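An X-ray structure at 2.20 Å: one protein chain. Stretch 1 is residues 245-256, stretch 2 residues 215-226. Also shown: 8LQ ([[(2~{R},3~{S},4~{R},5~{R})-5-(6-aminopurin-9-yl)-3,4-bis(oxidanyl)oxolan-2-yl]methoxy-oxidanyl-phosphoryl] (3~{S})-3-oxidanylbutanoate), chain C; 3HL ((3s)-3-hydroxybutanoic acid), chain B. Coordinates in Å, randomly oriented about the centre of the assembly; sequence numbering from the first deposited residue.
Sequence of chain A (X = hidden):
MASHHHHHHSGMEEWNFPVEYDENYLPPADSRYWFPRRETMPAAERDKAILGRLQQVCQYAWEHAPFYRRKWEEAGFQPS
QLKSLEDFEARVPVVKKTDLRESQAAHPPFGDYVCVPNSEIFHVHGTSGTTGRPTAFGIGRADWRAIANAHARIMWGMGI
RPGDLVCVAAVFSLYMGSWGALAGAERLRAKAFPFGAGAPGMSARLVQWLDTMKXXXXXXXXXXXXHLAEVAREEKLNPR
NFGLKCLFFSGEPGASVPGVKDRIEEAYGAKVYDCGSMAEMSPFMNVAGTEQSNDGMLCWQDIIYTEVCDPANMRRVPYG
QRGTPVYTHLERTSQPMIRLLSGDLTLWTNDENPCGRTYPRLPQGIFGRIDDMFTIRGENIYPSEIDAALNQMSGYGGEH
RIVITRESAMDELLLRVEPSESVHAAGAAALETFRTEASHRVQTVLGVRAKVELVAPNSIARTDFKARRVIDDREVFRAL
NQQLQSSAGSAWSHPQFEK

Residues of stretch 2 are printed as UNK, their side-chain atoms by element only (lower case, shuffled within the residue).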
# COMPACT_ATOMS: atom_id res chain seq x y z
N LYS A 245 18.04 7.66 12.13
CA LYS A 245 18.72 7.16 13.33
C LYS A 245 18.82 5.65 13.15
O LYS A 245 19.75 5.00 13.64
CB LYS A 245 17.96 7.50 14.62
CG LYS A 245 17.72 9.02 14.85
CD LYS A 245 19.01 9.81 15.18
CE LYS A 245 18.81 11.32 15.15
NZ LYS A 245 18.84 11.87 13.77
N CYS A 246 17.85 5.08 12.41
CA CYS A 246 17.84 3.66 12.16
C CYS A 246 17.03 3.26 10.94
O CYS A 246 16.21 4.03 10.44
CB CYS A 246 17.41 2.87 13.40
SG CYS A 246 15.63 2.64 13.55
N LEU A 247 17.33 2.05 10.47
CA LEU A 247 16.68 1.34 9.39
C LEU A 247 16.46 -0.06 9.97
O LEU A 247 17.37 -0.60 10.58
CB LEU A 247 17.58 1.26 8.14
CG LEU A 247 18.00 2.59 7.51
CD1 LEU A 247 19.40 3.00 7.99
CD2 LEU A 247 17.98 2.50 5.98
N PHE A 248 15.24 -0.59 9.86
CA PHE A 248 14.92 -1.91 10.39
C PHE A 248 14.32 -2.74 9.29
O PHE A 248 13.48 -2.25 8.55
CB PHE A 248 14.10 -1.87 11.69
CG PHE A 248 12.66 -1.43 11.61
CD1 PHE A 248 12.33 -0.08 11.48
CD2 PHE A 248 11.62 -2.34 11.84
CE1 PHE A 248 10.99 0.33 11.48
CE2 PHE A 248 10.29 -1.93 11.84
CZ PHE A 248 9.98 -0.61 11.63
N PHE A 249 14.83 -3.94 9.10
CA PHE A 249 14.49 -4.76 7.95
C PHE A 249 14.01 -6.15 8.28
O PHE A 249 14.46 -6.77 9.26
CB PHE A 249 15.74 -4.91 7.01
CG PHE A 249 16.53 -3.67 6.64
CD1 PHE A 249 15.95 -2.64 5.89
CD2 PHE A 249 17.89 -3.56 6.97
CE1 PHE A 249 16.69 -1.51 5.53
CE2 PHE A 249 18.63 -2.42 6.61
CZ PHE A 249 18.03 -1.42 5.87
N SER A 250 13.19 -6.67 7.37
CA SER A 250 12.70 -8.04 7.38
C SER A 250 12.49 -8.48 5.93
O SER A 250 12.52 -7.64 5.02
CB SER A 250 11.41 -8.15 8.19
OG SER A 250 10.31 -7.69 7.43
N GLY A 251 12.32 -9.78 5.72
CA GLY A 251 12.01 -10.30 4.39
C GLY A 251 13.02 -11.24 3.79
O GLY A 251 12.66 -12.08 2.97
N GLU A 252 14.30 -11.10 4.20
CA GLU A 252 15.41 -11.87 3.63
C GLU A 252 16.67 -11.61 4.47
O GLU A 252 16.71 -10.60 5.16
CB GLU A 252 15.69 -11.38 2.18
CG GLU A 252 15.85 -9.86 2.09
CD GLU A 252 16.41 -9.29 0.81
OE1 GLU A 252 16.45 -10.01 -0.21
OE2 GLU A 252 16.79 -8.11 0.81
N PRO A 253 17.75 -12.43 4.36
CA PRO A 253 18.99 -12.11 5.09
C PRO A 253 19.61 -10.79 4.58
O PRO A 253 19.31 -10.33 3.47
CB PRO A 253 19.91 -13.31 4.78
CG PRO A 253 18.99 -14.40 4.29
CD PRO A 253 17.90 -13.67 3.56
N GLY A 254 20.47 -10.20 5.39
CA GLY A 254 21.15 -8.96 5.02
C GLY A 254 21.53 -8.14 6.23
O GLY A 254 22.70 -7.81 6.40
N ALA A 255 20.53 -7.86 7.08
CA ALA A 255 20.64 -7.08 8.31
C ALA A 255 21.52 -7.74 9.39
O ALA A 255 21.94 -7.06 10.34
CB ALA A 255 19.27 -6.74 8.84
N SER A 256 21.85 -9.02 9.24
CA SER A 256 22.80 -9.71 10.12
C SER A 256 23.94 -10.31 9.29
O SER A 256 24.68 -11.19 9.75
CB SER A 256 22.10 -10.75 10.99
OG SER A 256 21.38 -10.05 12.00
N UNK A 215 13.27 11.42 8.04
CA UNK A 215 12.70 10.49 9.03
C UNK A 215 13.68 9.93 10.05
O UNK A 215 14.86 9.73 9.74
c UNK A 215 12.14 9.36 8.16
c UNK A 215 13.03 9.35 6.98
c UNK A 215 13.24 10.82 6.69
N UNK A 216 13.17 9.62 11.24
CA UNK A 216 14.00 9.02 12.27
C UNK A 216 14.19 7.53 12.00
O UNK A 216 15.21 6.98 12.41
c UNK A 216 13.37 9.23 13.64
N UNK A 217 13.21 6.87 11.31
CA UNK A 217 13.27 5.45 11.04
C UNK A 217 12.79 5.05 9.65
O UNK A 217 11.96 5.73 9.05
c UNK A 217 12.54 4.66 12.12
N UNK A 218 13.38 3.97 9.12
CA UNK A 218 13.07 3.43 7.79
C UNK A 218 12.82 1.96 7.89
O UNK A 218 13.61 1.27 8.52
c UNK A 218 14.25 3.65 6.82
c UNK A 218 14.40 1.77 5.13
c UNK A 218 13.58 3.88 4.39
c UNK A 218 13.44 3.38 3.10
c UNK A 218 14.06 3.08 5.42
c UNK A 218 13.76 2.06 2.85
c UNK A 218 14.24 1.26 3.85
N UNK A 219 11.77 1.47 7.21
CA UNK A 219 11.48 0.05 7.11
C UNK A 219 11.42 -0.39 5.66
O UNK A 219 10.77 0.26 4.83
c UNK A 219 9.07 -4.43 6.98
o UNK A 219 8.77 -5.72 6.64
c UNK A 219 9.74 -1.77 7.56
c UNK A 219 8.58 -3.41 6.19
c UNK A 219 10.15 -0.33 7.84
c UNK A 219 10.25 -2.82 8.32
c UNK A 219 8.91 -2.09 6.49
c UNK A 219 9.90 -4.15 8.05
N UNK A 220 12.01 -1.57 5.39
CA UNK A 220 11.91 -2.25 4.11
C UNK A 220 12.78 -3.49 4.10
O UNK A 220 13.07 -4.03 5.17
N UNK A 221 13.24 -3.90 2.90
CA UNK A 221 14.18 -5.03 2.77
C UNK A 221 15.61 -4.50 2.77
O UNK A 221 15.83 -3.36 2.31
o UNK A 221 14.17 -5.11 0.32
c UNK A 221 13.94 -5.89 1.50
c UNK A 221 12.56 -6.59 1.48
N UNK A 222 16.61 -5.30 3.25
CA UNK A 222 18.01 -4.83 3.18
C UNK A 222 18.45 -4.51 1.76
O UNK A 222 19.24 -3.59 1.57
c UNK A 222 18.81 -5.99 3.79
c UNK A 222 16.52 -6.67 3.79
c UNK A 222 17.81 -6.84 4.51
N UNK A 223 17.90 -5.24 0.74
CA UNK A 223 18.15 -5.04 -0.70
C UNK A 223 17.68 -3.66 -1.13
O UNK A 223 18.40 -2.98 -1.85
c UNK A 223 17.42 -6.08 -1.53
o UNK A 223 18.02 -7.35 -1.38
N UNK A 224 16.45 -3.28 -0.73
CA UNK A 224 15.91 -1.97 -1.09
C UNK A 224 16.74 -0.82 -0.55
O UNK A 224 16.99 0.12 -1.30
c UNK A 224 12.31 1.31 -1.25
c UNK A 224 12.88 0.18 -0.66
c UNK A 224 14.44 -1.81 -0.69
c UNK A 224 12.69 1.69 -2.53
c UNK A 224 13.62 0.94 -3.22
c UNK A 224 13.83 -0.57 -1.33
c UNK A 224 14.20 -0.17 -2.61
o UNK A 224 12.13 2.79 -3.13
N UNK A 225 17.16 -0.88 0.72
CA UNK A 225 18.02 0.14 1.31
C UNK A 225 19.31 0.37 0.43
O UNK A 225 19.66 1.51 0.14
c UNK A 225 18.40 -0.27 2.71
N UNK A 226 19.95 -0.71 -0.05
CA UNK A 226 21.12 -0.62 -0.91
C UNK A 226 20.74 0.07 -2.23
O UNK A 226 21.43 1.01 -2.63
c UNK A 226 21.86 -1.99 -1.12
c UNK A 226 22.65 -2.38 0.15
c UNK A 226 22.84 -1.94 -2.32
c UNK A 226 22.51 -3.82 0.50
N9 8LQ C . 13.15 -13.98 6.01
C8 8LQ C . 12.27 -13.09 6.50
N7 8LQ C . 12.90 -12.28 7.35
C5 8LQ C . 14.18 -12.69 7.41
C6 8LQ C . 15.26 -12.21 8.06
N6 8LQ C . 15.11 -11.18 8.87
N1 8LQ C . 16.47 -12.80 7.94
C2 8LQ C . 16.65 -13.89 7.09
N3 8LQ C . 15.53 -14.32 6.38
C4 8LQ C . 14.33 -13.73 6.58
CAA 8LQ C . 6.44 -10.57 6.52
CAZ 8LQ C . 7.93 -10.44 6.93
OAE 8LQ C . 8.58 -9.49 6.10
CAL 8LQ C . 8.68 -11.78 6.83
CAS 8LQ C . 8.56 -12.37 5.41
OAC 8LQ C . 9.25 -11.93 4.50
OAQ 8LQ C . 7.58 -13.33 5.25
PBC 8LQ C . 7.47 -14.26 3.96
OAH 8LQ C . 7.16 -13.26 2.77
OAD 8LQ C . 6.47 -15.33 4.09
O5' 8LQ C . 8.92 -14.89 3.82
C5' 8LQ C . 9.44 -15.56 4.97
C4' 8LQ C . 10.83 -16.07 4.67
O4' 8LQ C . 11.68 -14.94 4.32
C3' 8LQ C . 11.37 -16.60 5.92
O3' 8LQ C . 10.97 -17.99 6.09
C2' 8LQ C . 12.87 -16.45 5.67
O2' 8LQ C . 13.37 -17.47 4.72
C1' 8LQ C . 12.92 -15.08 5.03
CA 3HL B . 8.24 -11.64 5.97
CB 3HL B . 6.71 -11.61 6.18
OG1 3HL B . 6.32 -11.03 7.42
CG2 3HL B . 6.01 -10.82 5.11
C 3HL B . 8.90 -10.99 7.15
OA 3HL B . 8.74 -9.79 7.34
OB 3HL B . 9.48 -11.84 8.04
O HOH W 1 10.12 -6.19 4.05

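Position 215 carries three carbons that close a ring onto its own backbone N; it is Pro215, and its side chain stays clear of stretch 1. Position 216 has a single carbon, so it is Ala216. Its carbonyl O receives two backbone N-H groups, from Lys245 N at 2.9 Å and Cys246 N at 3.3 Å. Position 217 again has one carbon, 4.0 Å from Cys246 SG, and is Ala217.

At position 218 one carbon leads to a six-carbon ring without a heteroatom: Phe218. Its CD1 lies 3.8 Å from Leu247 CD2, and the edge of its ring meets Phe249 CE1. The backbone pairs firmly here, Phe248 N donating to Phe218 O at 2.8 Å, whereas the bond from Phe218 N to Cys246 O (3.1 Å) is weak.

Position 219 has a similar ring, but bearing one oxygen that lies 2.6 Å from Ser250 OG, which identifies Tyr219. Its CB sits over the face of the Phe248 ring, 4.0 Å from the centroid, and the two rings meet obliquely. A water joins Tyr219 OH to Ser250 O, 3.0 Å from each. Position 220 has no side-chain atoms and is Gly220; a CB here would be crowded by Phe218 CE1. Gly220 O accepts a weak bond from Ser250 N at 3.4 Å.

Position 221 has one carbon carrying an oxygen and a carbon, the latter 3.7 Å from Ser250 O: Thr221. Its OG1 caps the following helix by accepting from the backbone N of position 224 at 3.1 Å. Position 222 closes three carbons onto its N, making it Pro222. Its CA stands over the face of the Phe249 ring, 3.9 Å from the centroid, and its CB lies 4.0 Å from Gly254 CA, where a side chain on Gly254 would clash with it.

Position 223 has one carbon and one oxygen, hence Ser223; both its OG (2.6 Å) and its N (3.1 Å) donate to Glu252 OE2. Position 224 bears a six-carbon ring with an oxygen and is Tyr224, not touching stretch 1. Position 225, one carbon lying 3.4 Å from Phe249 CZ, is Ala225. Position 226 has four carbons forked at the first, one arm two carbons long: Ile226, also out of contact.

The contact joins parallel strand pairing to helix packing, burying 858 Å² in all. Leu247 and Phe249 extend the apolar packing from Phe218 to Pro222 and Ala225, while Glu252 anchors the helix start. Beside Tyr219, Ser250 OG also approaches the bound ligands, 2.8 Å from 8LQ OAE and 2.6 Å from 3HL OA.

Stretch 2, residues 215-226: PAAFYGTPSYAI
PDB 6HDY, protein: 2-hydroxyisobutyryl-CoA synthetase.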